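Uncharacterized protein (Bacteroides ovatus, PDB 4IRT) is of unknown function but folds as a beta-propeller of the BNR-repeat family and may act as a neuraminidase, cleaving sialic acid from glycans. Local coordinates at residues Q64-N68 with S89-H93; V22-N26 with Y126-Y130; D120-Y126 with V140-S145; S361-W365 with F383-Q389. All coordinates share one frame; numbering follows the deposited sequence.

How the contacts relate
From the N terminus, the loop 22-26 near the middle of the propeller meets strand 124-131 in contact 2, closing a loop of about 100 residues. Contact 1 is nested inside that loop and joins strand 65-66 to residues 89-91 of the next blade. Contact 3 closes a short beta hairpin, crosses contact 2 along the chain and shares Tyr126 with it; Ser89 and His92 of contact 1 pack on Pro127 and Val124 of the same strand. Contact 4 follows in series, closes 17 residues that include helix 371-377, and ties a turn to the blade holding both chain ends. It touches contact 2 where Arg24 makes a cation-pi contact with Phe383.

Contact 1. Residues Q64-N68 with S89-H93; sequences QYQGN and SFDHH. With EDO (1,2-ethanediol), chain L.
With CG placed between its backbone N and carbonyl carbon (chi1 49°), Phe90 brings its ring against Tyr65, while the carboxylate of Asp91, with CG opposite the backbone N (chi1 -173°), reaches Gly67 and Asn68. In this beta-propeller the pair joins two neighbouring blades near the surface: strand 65-66, which pairs with the blade before, and residues 89-91, on and just after strand 86-90. The aromatic contact is oblique. Phe90 CE2 lies 3.8 Å from Tyr65 CB, and Phe90 CZ touches Tyr65 CG and CD2. Gln64 CG sits over the centre of one face of the Tyr65 ring, whose hydroxyl is hydrogen-bonded to Gly111 O. On the polar side Asn68 N gives a nearly straight hydrogen bond to Asp91 OD1, 2.9 Å at 163°, arriving from above the carboxylate plane. Asn74 ND2 also bonds to that oxygen, so two donors grip it. Gly67 lets the chain pass close by, its CA 3.4 Å from Asp91 CG. With an alanine at position 91, Asn68 N and the Asn74 amide would probably lose their common acceptor. The other oxygen, Asp91 OD2, accepts a bond of 2.7 Å from O2 of an ethanediol molecule, probably from the crystallisation liquor, and one from water 1, which also donates to Gln66 O at 2.7 Å.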
loop_
_atom_site.group_PDB
_atom_site.type_symbol
_atom_site.label_atom_id
_atom_site.label_comp_id
_atom_site.label_asym_id
_atom_site.label_seq_id
_atom_site.Cartn_x
_atom_site.Cartn_y
_atom_site.Cartn_z
ATOM N N GLN A 64 -1.302 -20.456 13.369
ATOM C CA GLN A 64 -0.578 -21.683 13.118
ATOM C C GLN A 64 0.453 -21.492 12.004
ATOM O O GLN A 64 1.151 -22.443 11.646
ATOM C CB GLN A 64 -1.567 -22.793 12.729
ATOM C CG GLN A 64 -2.318 -22.556 11.402
ATOM C CD GLN A 64 -3.682 -21.930 11.600
ATOM O OE1 GLN A 64 -3.805 -20.929 12.312
ATOM N NE2 GLN A 64 -4.707 -22.480 10.939
ATOM N N TYR A 65 0.542 -20.280 11.454
ATOM C CA TYR A 65 1.384 -20.013 10.297
ATOM C C TYR A 65 2.611 -19.177 10.618
ATOM O O TYR A 65 2.585 -18.317 11.489
ATOM C CB TYR A 65 0.572 -19.307 9.210
ATOM C CG TYR A 65 -0.611 -20.145 8.772
ATOM C CD1 TYR A 65 -0.417 -21.408 8.202
ATOM C CD2 TYR A 65 -1.914 -19.696 8.939
ATOM C CE1 TYR A 65 -1.488 -22.192 7.801
ATOM C CE2 TYR A 65 -2.993 -20.475 8.532
ATOM C CZ TYR A 65 -2.771 -21.718 7.972
ATOM O OH TYR A 65 -3.820 -22.523 7.572
ATOM N N GLN A 66 3.674 -19.476 9.883
ATOM C CA GLN A 66 4.909 -18.726 9.911
ATOM C C GLN A 66 5.186 -18.126 8.561
ATOM O O GLN A 66 4.676 -18.609 7.551
ATOM C CB GLN A 66 6.064 -19.634 10.260
ATOM C CG GLN A 66 6.108 -20.029 11.707
ATOM C CD GLN A 66 7.258 -20.970 11.977
ATOM O OE1 GLN A 66 7.196 -22.100 11.595
ATOM N NE2 GLN A 66 8.302 -20.496 12.659
ATOM N N GLY A 67 5.996 -17.068 8.543
ATOM C CA GLY A 67 6.535 -16.546 7.295
ATOM C C GLY A 67 8.061 -16.450 7.273
ATOM O O GLY A 67 8.735 -16.442 8.326
ATOM N N ASN A 68 8.617 -16.391 6.075
ATOM C CA ASN A 68 10.060 -16.169 5.899
ATOM C C ASN A 68 10.405 -14.702 6.134
ATOM O O ASN A 68 10.644 -13.965 5.209
ATOM C CB ASN A 68 10.500 -16.605 4.515
ATOM C CG ASN A 68 11.987 -16.483 4.324
ATOM O OD1 ASN A 68 12.748 -16.480 5.302
ATOM N ND2 ASN A 68 12.419 -16.393 3.071
ATOM N N SER A 89 -3.503 -12.885 3.375
ATOM C CA SER A 89 -2.592 -13.497 2.434
ATOM C C SER A 89 -1.189 -13.017 2.798
ATOM O O SER A 89 -0.987 -11.847 3.121
ATOM C CB SER A 89 -2.999 -13.138 0.986
ATOM O OG SER A 89 -2.221 -13.847 0.025
ATOM N N PHE A 90 -0.221 -13.923 2.767
ATOM C CA PHE A 90 1.069 -13.655 3.397
ATOM C C PHE A 90 2.203 -14.474 2.826
ATOM O O PHE A 90 1.979 -15.510 2.228
ATOM C CB PHE A 90 0.991 -13.950 4.886
ATOM C CG PHE A 90 0.393 -15.286 5.216
ATOM C CD1 PHE A 90 -0.965 -15.478 5.202
ATOM C CD2 PHE A 90 1.208 -16.360 5.550
ATOM C CE1 PHE A 90 -1.510 -16.721 5.493
ATOM C CE2 PHE A 90 0.668 -17.620 5.851
ATOM C CZ PHE A 90 -0.692 -17.789 5.833
ATOM N N ASP A 91 3.412 -14.007 3.077
ATOM C CA ASP A 91 4.629 -14.813 2.938
ATOM C C ASP A 91 4.939 -15.294 1.513
ATOM O O ASP A 91 5.172 -16.506 1.272
ATOM C CB ASP A 91 4.569 -16.018 3.897
ATOM C CG ASP A 91 5.878 -16.794 3.922
ATOM O OD1 ASP A 91 6.942 -16.153 3.764
ATOM O OD2 ASP A 91 5.847 -18.028 4.058
ATOM N N HIS A 92 4.987 -14.351 0.577
ATOM C CA HIS A 92 5.352 -14.662 -0.789
ATOM C C HIS A 92 6.529 -13.853 -1.331
ATOM O O HIS A 92 6.605 -12.615 -1.177
ATOM C CB HIS A 92 4.227 -14.354 -1.761
ATOM C CG HIS A 92 2.866 -14.809 -1.338
ATOM N ND1 HIS A 92 1.999 -13.989 -0.648
ATOM C CD2 HIS A 92 2.186 -15.956 -1.593
ATOM C CE1 HIS A 92 0.845 -14.618 -0.486
ATOM N NE2 HIS A 92 0.930 -15.808 -1.056
ATOM N N HIS A 93 7.336 -14.539 -2.125
ATOM C CA HIS A 93 8.281 -13.891 -3.024
ATOM C C HIS A 93 8.515 -14.797 -4.214
ATOM O O HIS A 93 9.581 -15.405 -4.348
ATOM C CB HIS A 93 9.572 -13.556 -2.304
ATOM C CG HIS A 93 10.467 -12.654 -3.087
ATOM N ND1 HIS A 93 11.738 -12.325 -2.671
ATOM C CD2 HIS A 93 10.285 -12.032 -4.277
ATOM C CE1 HIS A 93 12.292 -11.522 -3.558
ATOM N NE2 HIS A 93 11.435 -11.328 -4.544
HETATM C C1 EDO L . 7.625 -18.793 1.287
HETATM O O1 EDO L . 8.510 -19.833 1.791
HETATM C C2 EDO L . 6.293 -19.357 0.796
HETATM O O2 EDO L . 5.380 -19.614 1.884
HETATM O O HOH W 1 3.620 -19.577 5.205
#

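Contact 2. Residues V22-N26 with Y126-Y130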
loop_
_atom_site.group_PDB
_atom_site.type_symbol
_atom_site.label_atom_id
_atom_site.label_comp_id
_atom_site.label_asym_id
_atom_site.label_seq_id
_atom_site.Cartn_x
_atom_site.Cartn_y
_atom_site.Cartn_z
ATOM N N VAL A 22 5.409 -0.145 2.660
ATOM C CA VAL A 22 4.354 0.743 2.188
ATOM C C VAL A 22 3.239 -0.059 1.510
ATOM O O VAL A 22 2.106 0.421 1.425
ATOM C CB VAL A 22 4.948 1.815 1.227
ATOM C CG1 VAL A 22 5.279 1.203 -0.133
ATOM C CG2 VAL A 22 4.016 2.986 1.059
ATOM N N PHE A 23 3.540 -1.292 1.100
ATOM C CA PHE A 23 2.634 -2.079 0.288
ATOM C C PHE A 23 1.884 -3.170 1.082
ATOM O O PHE A 23 1.287 -4.060 0.505
ATOM C CB PHE A 23 3.318 -2.647 -0.959
ATOM C CG PHE A 23 4.564 -3.433 -0.689
ATOM C CD1 PHE A 23 4.507 -4.776 -0.377
ATOM C CD2 PHE A 23 5.815 -2.827 -0.803
ATOM C CE1 PHE A 23 5.663 -5.488 -0.118
ATOM C CE2 PHE A 23 6.975 -3.538 -0.560
ATOM C CZ PHE A 23 6.900 -4.868 -0.213
ATOM N N ARG A 24 1.876 -3.052 2.401
ATOM C CA ARG A 24 0.952 -3.831 3.207
ATOM C C ARG A 24 -0.455 -3.257 3.055
ATOM O O ARG A 24 -0.738 -2.141 3.486
ATOM C CB ARG A 24 1.418 -3.828 4.660
ATOM C CG ARG A 24 2.784 -4.498 4.842
ATOM C CD ARG A 24 3.064 -4.961 6.287
ATOM N NE ARG A 24 2.023 -5.868 6.762
ATOM C CZ ARG A 24 1.642 -6.067 8.025
ATOM N NH1 ARG A 24 2.305 -5.544 9.073
ATOM N NH2 ARG A 24 0.611 -6.879 8.269
ATOM N N ASN A 25 -1.333 -4.018 2.420
ATOM C CA ASN A 25 -2.677 -3.559 2.075
ATOM C C ASN A 25 -3.669 -4.622 2.510
ATOM O O ASN A 25 -4.127 -5.422 1.664
ATOM C CB ASN A 25 -2.765 -3.307 0.549
ATOM C CG ASN A 25 -2.096 -1.986 0.144
ATOM O OD1 ASN A 25 -2.569 -0.913 0.496
ATOM N ND2 ASN A 25 -1.000 -2.067 -0.547
ATOM N N ASN A 26 -4.024 -4.688 3.806
ATOM C CA ASN A 26 -3.665 -3.774 4.890
ATOM C C ASN A 26 -2.917 -4.469 6.028
ATOM O O ASN A 26 -2.970 -5.715 6.216
ATOM C CB ASN A 26 -4.944 -3.224 5.516
ATOM C CG ASN A 26 -5.582 -2.143 4.691
ATOM O OD1 ASN A 26 -5.415 -2.073 3.462
ATOM N ND2 ASN A 26 -6.347 -1.294 5.360
ATOM N N TYR A 126 3.468 -9.854 -3.599
ATOM C CA TYR A 126 2.742 -8.606 -3.305
ATOM C C TYR A 126 1.212 -8.779 -3.267
ATOM O O TYR A 126 0.487 -8.157 -4.042
ATOM C CB TYR A 126 3.116 -7.495 -4.299
ATOM C CG TYR A 126 4.606 -7.265 -4.419
ATOM C CD1 TYR A 126 5.393 -7.044 -3.286
ATOM C CD2 TYR A 126 5.230 -7.288 -5.655
ATOM C CE1 TYR A 126 6.760 -6.849 -3.387
ATOM C CE2 TYR A 126 6.595 -7.079 -5.772
ATOM C CZ TYR A 126 7.351 -6.856 -4.641
ATOM O OH TYR A 126 8.701 -6.655 -4.777
ATOM N N PRO A 127 0.711 -9.609 -2.330
ATOM C CA PRO A 127 -0.730 -9.685 -2.127
ATOM C C PRO A 127 -1.310 -8.366 -1.594
ATOM O O PRO A 127 -0.728 -7.775 -0.678
ATOM C CB PRO A 127 -0.875 -10.791 -1.070
ATOM C CG PRO A 127 0.426 -10.685 -0.266
ATOM C CD PRO A 127 1.470 -10.366 -1.303
ATOM N N GLU A 128 -2.417 -7.916 -2.189
ATOM C CA GLU A 128 -3.124 -6.702 -1.769
ATOM C C GLU A 128 -4.624 -6.923 -1.824
ATOM O O GLU A 128 -5.118 -7.443 -2.823
ATOM C CB GLU A 128 -2.834 -5.515 -2.702
ATOM C CG GLU A 128 -1.388 -5.178 -3.003
ATOM C CD GLU A 128 -1.247 -4.297 -4.267
ATOM O OE1 GLU A 128 -2.150 -3.513 -4.596
ATOM O OE2 GLU A 128 -0.241 -4.419 -4.987
ATOM N N PHE A 129 -5.335 -6.478 -0.774
ATOM C CA PHE A 129 -6.781 -6.519 -0.697
ATOM C C PHE A 129 -7.349 -5.091 -0.729
ATOM O O PHE A 129 -6.748 -4.171 -0.179
ATOM C CB PHE A 129 -7.251 -7.157 0.605
ATOM C CG PHE A 129 -7.023 -8.645 0.695
ATOM C CD1 PHE A 129 -7.892 -9.538 0.092
ATOM C CD2 PHE A 129 -5.970 -9.150 1.448
ATOM C CE1 PHE A 129 -7.676 -10.899 0.182
ATOM C CE2 PHE A 129 -5.768 -10.502 1.554
ATOM C CZ PHE A 129 -6.638 -11.382 0.933
ATOM N N TYR A 130 -8.545 -4.944 -1.305
ATOM C CA TYR A 130 -9.310 -3.697 -1.291
ATOM C C TYR A 130 -10.769 -4.052 -1.149
ATOM O O TYR A 130 -11.257 -5.009 -1.779
ATOM C CB TYR A 130 -9.087 -2.886 -2.580
ATOM C CG TYR A 130 -7.628 -2.666 -2.887
ATOM C CD1 TYR A 130 -6.941 -1.589 -2.344
ATOM C CD2 TYR A 130 -6.910 -3.582 -3.675
ATOM C CE1 TYR A 130 -5.597 -1.398 -2.588
ATOM C CE2 TYR A 130 -5.561 -3.411 -3.905
ATOM C CZ TYR A 130 -4.907 -2.323 -3.361
ATOM O OH TYR A 130 -3.577 -2.142 -3.579
HETATM O O HOH W 2 1.484 -6.283 -1.332
HETATM O O HOH W 3 -6.484 -1.772 1.029
#
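Phe23 and Tyr126 form an edge-to-face pair, the edge of Tyr126 turned to the face of Phe23 with ring centroids 5.0 Å apart and planes at 80°. Phe23 CG lies between its backbone N and carbonyl carbon (chi1 54°), which places the ring beside Tyr126, whose CD1 is 3.5 Å from Phe23 CE1. Two residues on, Asn25 O accepts the straight hydrogen bond of Phe129 N at 2.9 Å, and Asn25 CB lies alongside Glu128 CB at 3.9 Å, the side chains pointing the same way. A weak bond of 3.2 Å ties Asn25 ND2 to Phe23 O. Water 2 donates to both Phe23 O and Pro127 O, and water 3 joins Asn26 OD1 to Phe129 O. Strand 124-131 is the innermost strand of a four-stranded propeller blade, close to the centre of the chain, where the loop 22-26 lies against it. The peptide bond before Asn26 is cis. Further out, Ser77 OG bonds to both Asn25 N and Pro127 O, linking loop and strand through the neighbouring blade. Asn26 ND2 is hydrogen-bonded to Thr371 OG1. Arg24 turns away, its guanidinium held by the carbonyl oxygens of Asn19, Ser38 and Ile76.

Contact 3. Residues D120-Y126 with V140-S145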
loop_
_atom_site.group_PDB
_atom_site.type_symbol
_atom_site.label_atom_id
_atom_site.label_comp_id
_atom_site.label_asym_id
_atom_site.label_seq_id
_atom_site.Cartn_x
_atom_site.Cartn_y
_atom_site.Cartn_z
ATOM N N ASP A 120 -3.196 -19.808 -11.977
ATOM C CA ASP A 120 -2.145 -18.778 -11.912
ATOM C C ASP A 120 -1.839 -18.378 -10.459
ATOM O O ASP A 120 -1.624 -17.219 -10.181
ATOM C CB ASP A 120 -2.523 -17.494 -12.684
ATOM C CG ASP A 120 -3.048 -17.759 -14.080
ATOM O OD1 ASP A 120 -2.560 -18.692 -14.747
ATOM O OD2 ASP A 120 -3.959 -17.008 -14.512
ATOM N N GLU A 121 -1.830 -19.341 -9.542
ATOM C CA GLU A 121 -1.536 -19.088 -8.126
ATOM C C GLU A 121 -0.244 -19.778 -7.661
ATOM O O GLU A 121 -0.040 -20.003 -6.455
ATOM C CB GLU A 121 -2.746 -19.533 -7.281
ATOM C CG GLU A 121 -3.942 -18.659 -7.561
ATOM C CD GLU A 121 -5.252 -19.108 -6.928
ATOM O OE1 GLU A 121 -5.323 -20.129 -6.218
ATOM O OE2 GLU A 121 -6.237 -18.391 -7.169
ATOM N N GLY A 122 0.642 -20.079 -8.617
ATOM C CA GLY A 122 1.904 -20.760 -8.336
ATOM C C GLY A 122 3.102 -19.861 -8.051
ATOM O O GLY A 122 4.112 -20.346 -7.541
ATOM N N ASN A 123 2.994 -18.569 -8.366
ATOM C CA ASN A 123 4.132 -17.650 -8.374
ATOM C C ASN A 123 3.712 -16.252 -8.004
ATOM O O ASN A 123 3.746 -15.337 -8.830
ATOM C CB ASN A 123 4.779 -17.598 -9.763
ATOM C CG ASN A 123 5.332 -18.933 -10.192
ATOM O OD1 ASN A 123 6.494 -19.240 -9.948
ATOM N ND2 ASN A 123 4.490 -19.751 -10.806
ATOM N N VAL A 124 3.326 -16.098 -6.747
ATOM C CA VAL A 124 2.684 -14.887 -6.245
ATOM C C VAL A 124 3.715 -14.015 -5.562
ATOM O O VAL A 124 4.627 -14.525 -4.872
ATOM C CB VAL A 124 1.622 -15.270 -5.192
ATOM C CG1 VAL A 124 1.078 -14.051 -4.477
ATOM C CG2 VAL A 124 0.519 -16.119 -5.820
ATOM N N THR A 125 3.572 -12.703 -5.761
ATOM C CA THR A 125 4.294 -11.718 -4.961
ATOM C C THR A 125 3.319 -10.554 -4.725
ATOM O O THR A 125 2.470 -10.303 -5.560
ATOM C CB THR A 125 5.578 -11.195 -5.657
ATOM O OG1 THR A 125 6.354 -12.290 -6.192
ATOM C CG2 THR A 125 6.510 -10.413 -4.680
ATOM N N TYR A 126 3.468 -9.854 -3.599
ATOM C CA TYR A 126 2.742 -8.606 -3.305
ATOM C C TYR A 126 1.212 -8.779 -3.267
ATOM O O TYR A 126 0.487 -8.157 -4.042
ATOM C CB TYR A 126 3.116 -7.495 -4.299
ATOM C CG TYR A 126 4.606 -7.265 -4.419
ATOM C CD1 TYR A 126 5.393 -7.044 -3.286
ATOM C CD2 TYR A 126 5.230 -7.288 -5.655
ATOM C CE1 TYR A 126 6.760 -6.849 -3.387
ATOM C CE2 TYR A 126 6.595 -7.079 -5.772
ATOM C CZ TYR A 126 7.351 -6.856 -4.641
ATOM O OH TYR A 126 8.701 -6.655 -4.777
ATOM N N VAL A 140 -5.487 -8.266 -5.510
ATOM C CA VAL A 140 -4.543 -8.025 -6.577
ATOM C C VAL A 140 -3.192 -8.592 -6.170
ATOM O O VAL A 140 -2.802 -8.505 -4.997
ATOM C CB VAL A 140 -4.387 -6.540 -6.938
ATOM C CG1 VAL A 140 -3.353 -6.392 -8.039
ATOM C CG2 VAL A 140 -5.707 -5.957 -7.382
ATOM N N TYR A 141 -2.490 -9.177 -7.137
ATOM C CA TYR A 141 -1.136 -9.655 -6.888
ATOM C C TYR A 141 -0.344 -9.655 -8.185
ATOM O O TYR A 141 -0.928 -9.514 -9.265
ATOM C CB TYR A 141 -1.165 -11.054 -6.244
ATOM C CG TYR A 141 -1.715 -12.194 -7.100
ATOM C CD1 TYR A 141 -3.078 -12.370 -7.241
ATOM C CD2 TYR A 141 -0.875 -13.084 -7.764
ATOM C CE1 TYR A 141 -3.597 -13.399 -7.999
ATOM C CE2 TYR A 141 -1.388 -14.128 -8.520
ATOM C CZ TYR A 141 -2.760 -14.281 -8.638
ATOM O OH TYR A 141 -3.313 -15.315 -9.389
ATOM N N ARG A 142 0.973 -9.805 -8.034
ATOM C CA ARG A 142 1.875 -9.966 -9.172
ATOM C C ARG A 142 2.175 -11.449 -9.349
ATOM O O ARG A 142 2.640 -12.142 -8.430
ATOM C CB ARG A 142 3.207 -9.213 -9.016
ATOM C CG ARG A 142 4.083 -9.319 -10.267
ATOM C CD ARG A 142 5.491 -8.747 -10.132
ATOM N NE ARG A 142 6.410 -9.608 -9.395
ATOM C CZ ARG A 142 7.611 -9.214 -8.963
ATOM N NH1 ARG A 142 8.033 -7.983 -9.231
ATOM N NH2 ARG A 142 8.391 -10.038 -8.287
ATOM N N SER A 143 1.886 -11.942 -10.539
ATOM C CA SER A 143 2.172 -13.317 -10.879
ATOM C C SER A 143 3.428 -13.403 -11.732
ATOM O O SER A 143 3.546 -12.697 -12.743
ATOM C CB SER A 143 1.016 -13.919 -11.683
ATOM O OG SER A 143 1.324 -15.269 -12.001
ATOM N N GLY A 144 4.347 -14.292 -11.360
ATOM C CA GLY A 144 5.531 -14.572 -12.203
ATOM C C GLY A 144 6.780 -14.690 -11.348
ATOM O O GLY A 144 6.830 -14.186 -10.233
ATOM N N SER A 145 7.769 -15.396 -11.878
ATOM C CA SER A 145 9.076 -15.533 -11.237
ATOM C C SER A 145 10.155 -15.186 -12.263
ATOM O O SER A 145 9.875 -15.117 -13.464
ATOM C CB SER A 145 9.285 -16.978 -10.739
ATOM O OG SER A 145 8.282 -17.373 -9.802
HETATM O O HOH W 4 1.120 -16.815 -9.709
HETATM O O HOH W 5 -5.871 -16.120 -8.606
HETATM O O HOH W 6 5.442 -12.628 -8.604
HETATM O O HOH W 7 9.985 -6.942 -7.127
#
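Strands 124-131 and 137-143 make a beta hairpin, joined here at the end away from its turn. Thr125 and Arg142 are an antiparallel hydrogen-bonded pair, N to O in both directions at 2.9 Å, and Val124 with Ser143 is the non-hydrogen-bonded pair beside it. Beyond the strand, Gly144 N still bonds to Asn123 O at 2.8 Å. Tyr141, its CG between backbone N and carbonyl carbon (chi1 66°), crosses Val124 at about a right angle, with Tyr141 CE2 3.9 Å from Val124 CG2. Its OH donates to Asp120 O at 2.7 Å from well above the carbonyl plane, and accepts from water 5, which also donates to Glu121 OE2, an oxygen held by Thr117 N. A phenylalanine in place of Tyr141 would probably leave Asp120 O without this donor and the 120-123 loop less firmly fixed. Water 4 bonds to Asp120 O, Asn123 N and Ser143 OG. Across the sheet from Tyr141, Arg142 lies alongside Thr125 and Tyr126, with Tyr126 CE2 over a guanidinium face; this is less certain, since Arg142 has two conformers. These are the two strands nearest the middle of a four-stranded antiparallel blade, joined as a hairpin, as in beta-propellers.

Contact 4. Residues S361-W365 with F383-Q389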
loop_
_atom_site.group_PDB
_atom_site.type_symbol
_atom_site.label_atom_id
_atom_site.label_comp_id
_atom_site.label_asym_id
_atom_site.label_seq_id
_atom_site.Cartn_x
_atom_site.Cartn_y
_atom_site.Cartn_z
ATOM N N SER A 361 13.390 7.298 16.363
ATOM C CA SER A 361 13.638 6.735 15.024
ATOM C C SER A 361 12.944 5.408 14.856
ATOM O O SER A 361 13.000 4.558 15.743
ATOM C CB SER A 361 15.134 6.488 14.821
ATOM O OG SER A 361 15.357 5.700 13.679
ATOM N N VAL A 362 12.313 5.224 13.715
ATOM C CA VAL A 362 11.749 3.939 13.309
ATOM C C VAL A 362 12.552 3.306 12.172
ATOM O O VAL A 362 12.126 2.305 11.588
ATOM C CB VAL A 362 10.255 4.062 12.921
ATOM C CG1 VAL A 362 9.392 4.213 14.161
ATOM C CG2 VAL A 362 10.009 5.220 11.943
ATOM N N ASP A 363 13.716 3.909 11.887
ATOM C CA ASP A 363 14.701 3.450 10.910
ATOM C C ASP A 363 14.119 3.056 9.534
ATOM O O ASP A 363 13.752 3.934 8.760
ATOM C CB ASP A 363 15.569 2.348 11.522
ATOM C CG ASP A 363 16.776 1.993 10.665
ATOM O OD1 ASP A 363 17.238 2.817 9.854
ATOM O OD2 ASP A 363 17.291 0.896 10.810
ATOM N N ALA A 364 13.997 1.760 9.249
ATOM C CA ALA A 364 13.584 1.291 7.894
ATOM C C ALA A 364 12.078 1.267 7.663
ATOM O O ALA A 364 11.614 0.902 6.576
ATOM C CB ALA A 364 14.156 -0.087 7.646
ATOM N N TRP A 365 11.319 1.618 8.685
ATOM C CA TRP A 365 9.862 1.701 8.606
ATOM C C TRP A 365 9.386 2.517 7.390
ATOM O O TRP A 365 9.990 3.550 7.038
ATOM C CB TRP A 365 9.332 2.360 9.882
ATOM C CG TRP A 365 7.860 2.702 9.933
ATOM C CD1 TRP A 365 6.887 1.915 10.434
ATOM C CD2 TRP A 365 7.224 3.935 9.567
ATOM N NE1 TRP A 365 5.688 2.536 10.369
ATOM C CE2 TRP A 365 5.857 3.786 9.844
ATOM C CE3 TRP A 365 7.663 5.131 8.990
ATOM C CZ2 TRP A 365 4.931 4.788 9.605
ATOM C CZ3 TRP A 365 6.729 6.128 8.740
ATOM C CH2 TRP A 365 5.387 5.954 9.073
ATOM N N PHE A 383 0.200 2.129 11.470
ATOM C CA PHE A 383 1.007 1.007 11.946
ATOM C C PHE A 383 2.443 1.503 12.110
ATOM O O PHE A 383 3.115 1.835 11.128
ATOM C CB PHE A 383 0.955 -0.155 10.931
ATOM C CG PHE A 383 1.627 -1.450 11.403
ATOM C CD1 PHE A 383 3.020 -1.542 11.527
ATOM C CD2 PHE A 383 0.876 -2.576 11.720
ATOM C CE1 PHE A 383 3.645 -2.728 11.965
ATOM C CE2 PHE A 383 1.490 -3.752 12.135
ATOM C CZ PHE A 383 2.880 -3.842 12.278
ATOM N N VAL A 384 2.929 1.536 13.340
ATOM C CA VAL A 384 4.246 2.113 13.639
ATOM C C VAL A 384 5.090 1.089 14.411
ATOM O O VAL A 384 4.675 0.593 15.440
ATOM C CB VAL A 384 4.089 3.406 14.443
ATOM C CG1 VAL A 384 5.438 3.935 14.914
ATOM C CG2 VAL A 384 3.407 4.460 13.580
ATOM N N GLN A 385 6.291 0.826 13.909
ATOM C CA GLN A 385 7.238 -0.103 14.527
ATOM C C GLN A 385 8.623 0.222 13.978
ATOM O O GLN A 385 8.788 0.397 12.777
ATOM C CB GLN A 385 6.916 -1.545 14.144
ATOM C CG GLN A 385 7.789 -2.538 14.846
ATOM C CD GLN A 385 7.750 -3.917 14.276
ATOM O OE1 GLN A 385 7.268 -4.150 13.171
ATOM N NE2 GLN A 385 8.272 -4.862 15.041
ATOM N N HIS A 386 9.593 0.318 14.874
ATOM C CA HIS A 386 11.001 0.425 14.468
ATOM C C HIS A 386 11.445 -0.906 13.849
ATOM O O HIS A 386 11.328 -1.942 14.491
ATOM C CB HIS A 386 11.842 0.686 15.706
ATOM C CG HIS A 386 13.304 0.761 15.420
ATOM N ND1 HIS A 386 13.982 1.955 15.340
ATOM C CD2 HIS A 386 14.210 -0.210 15.173
ATOM C CE1 HIS A 386 15.260 1.710 15.079
ATOM N NE2 HIS A 386 15.426 0.401 14.990
ATOM N N THR A 387 11.998 -0.860 12.642
ATOM C CA THR A 387 12.579 -2.026 12.018
ATOM C C THR A 387 13.888 -1.633 11.314
ATOM O O THR A 387 14.100 -0.469 10.998
ATOM C CB THR A 387 11.631 -2.676 10.960
ATOM O OG1 THR A 387 11.331 -1.717 9.937
ATOM C CG2 THR A 387 10.351 -3.140 11.564
ATOM N N ARG A 388 14.714 -2.640 11.044
ATOM C CA ARG A 388 16.004 -2.455 10.381
ATOM C C ARG A 388 15.947 -3.067 8.979
ATOM O O ARG A 388 15.139 -3.951 8.721
ATOM C CB ARG A 388 17.133 -3.103 11.212
ATOM C CG ARG A 388 18.533 -2.744 10.725
ATOM C CD ARG A 388 19.642 -2.948 11.752
ATOM N NE ARG A 388 19.402 -2.217 13.004
ATOM C CZ ARG A 388 20.222 -2.230 14.044
ATOM N NH1 ARG A 388 21.356 -2.927 13.986
ATOM N NH2 ARG A 388 19.906 -1.562 15.152
ATOM N N GLN A 389 16.814 -2.576 8.100
ATOM C CA GLN A 389 17.043 -3.171 6.783
ATOM C C GLN A 389 18.099 -4.260 6.940
ATOM O O GLN A 389 19.306 -3.960 6.901
ATOM C CB GLN A 389 17.592 -2.119 5.823
ATOM C CG GLN A 389 18.075 -2.652 4.476
ATOM C CD GLN A 389 17.109 -2.344 3.351
ATOM O OE1 GLN A 389 17.493 -1.781 2.318
ATOM N NE2 GLN A 389 15.843 -2.699 3.550
HETATM O O HOH W 8 18.346 -0.299 8.636
HETATM O O HOH W 9 17.607 -0.266 13.336
#
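The indole of Trp365 meets Phe383 at its edge: NE1 donates to Phe383 O, 2.8 Å away, lying in the ring plane and offering a lone pair. Ser361 O lies in the plane of the His386 ring, ND1 to O 2.8 Å and almost straight at 174°, but this donor comes from above the carbonyl plane; Val362 O lies over one face of the ring. With CG anti to the backbone N (chi1 172°), the indole of Trp365 is laid along 383-385. The two bonds hold a type II' beta turn, Val362 to Trp365, and the residue before it against 383-389. Strand 381-385 is an edge strand of the blade built from both chain ends, on the side facing the middle of the propeller. An ST turn overlaps the turn's start, with Asp363 N bonded to Ser361 OG. The backbones meet at one bridge: Ala364 N donates to Thr387 O at 2.8 Å, and Thr387 N gives a weak bond to Val362 O at 3.3 Å. Val362 CG1 packs on Val384 CG1 at 4.0 Å. Asp363 CB leans on His386 CE1. Water 9 donates to Asp363 OD2, bonds to His386 NE2 and accepts from Arg388 NE; water 8 donates to Asp363 OD2 and accepts from Gln389 N at 2.8 Å.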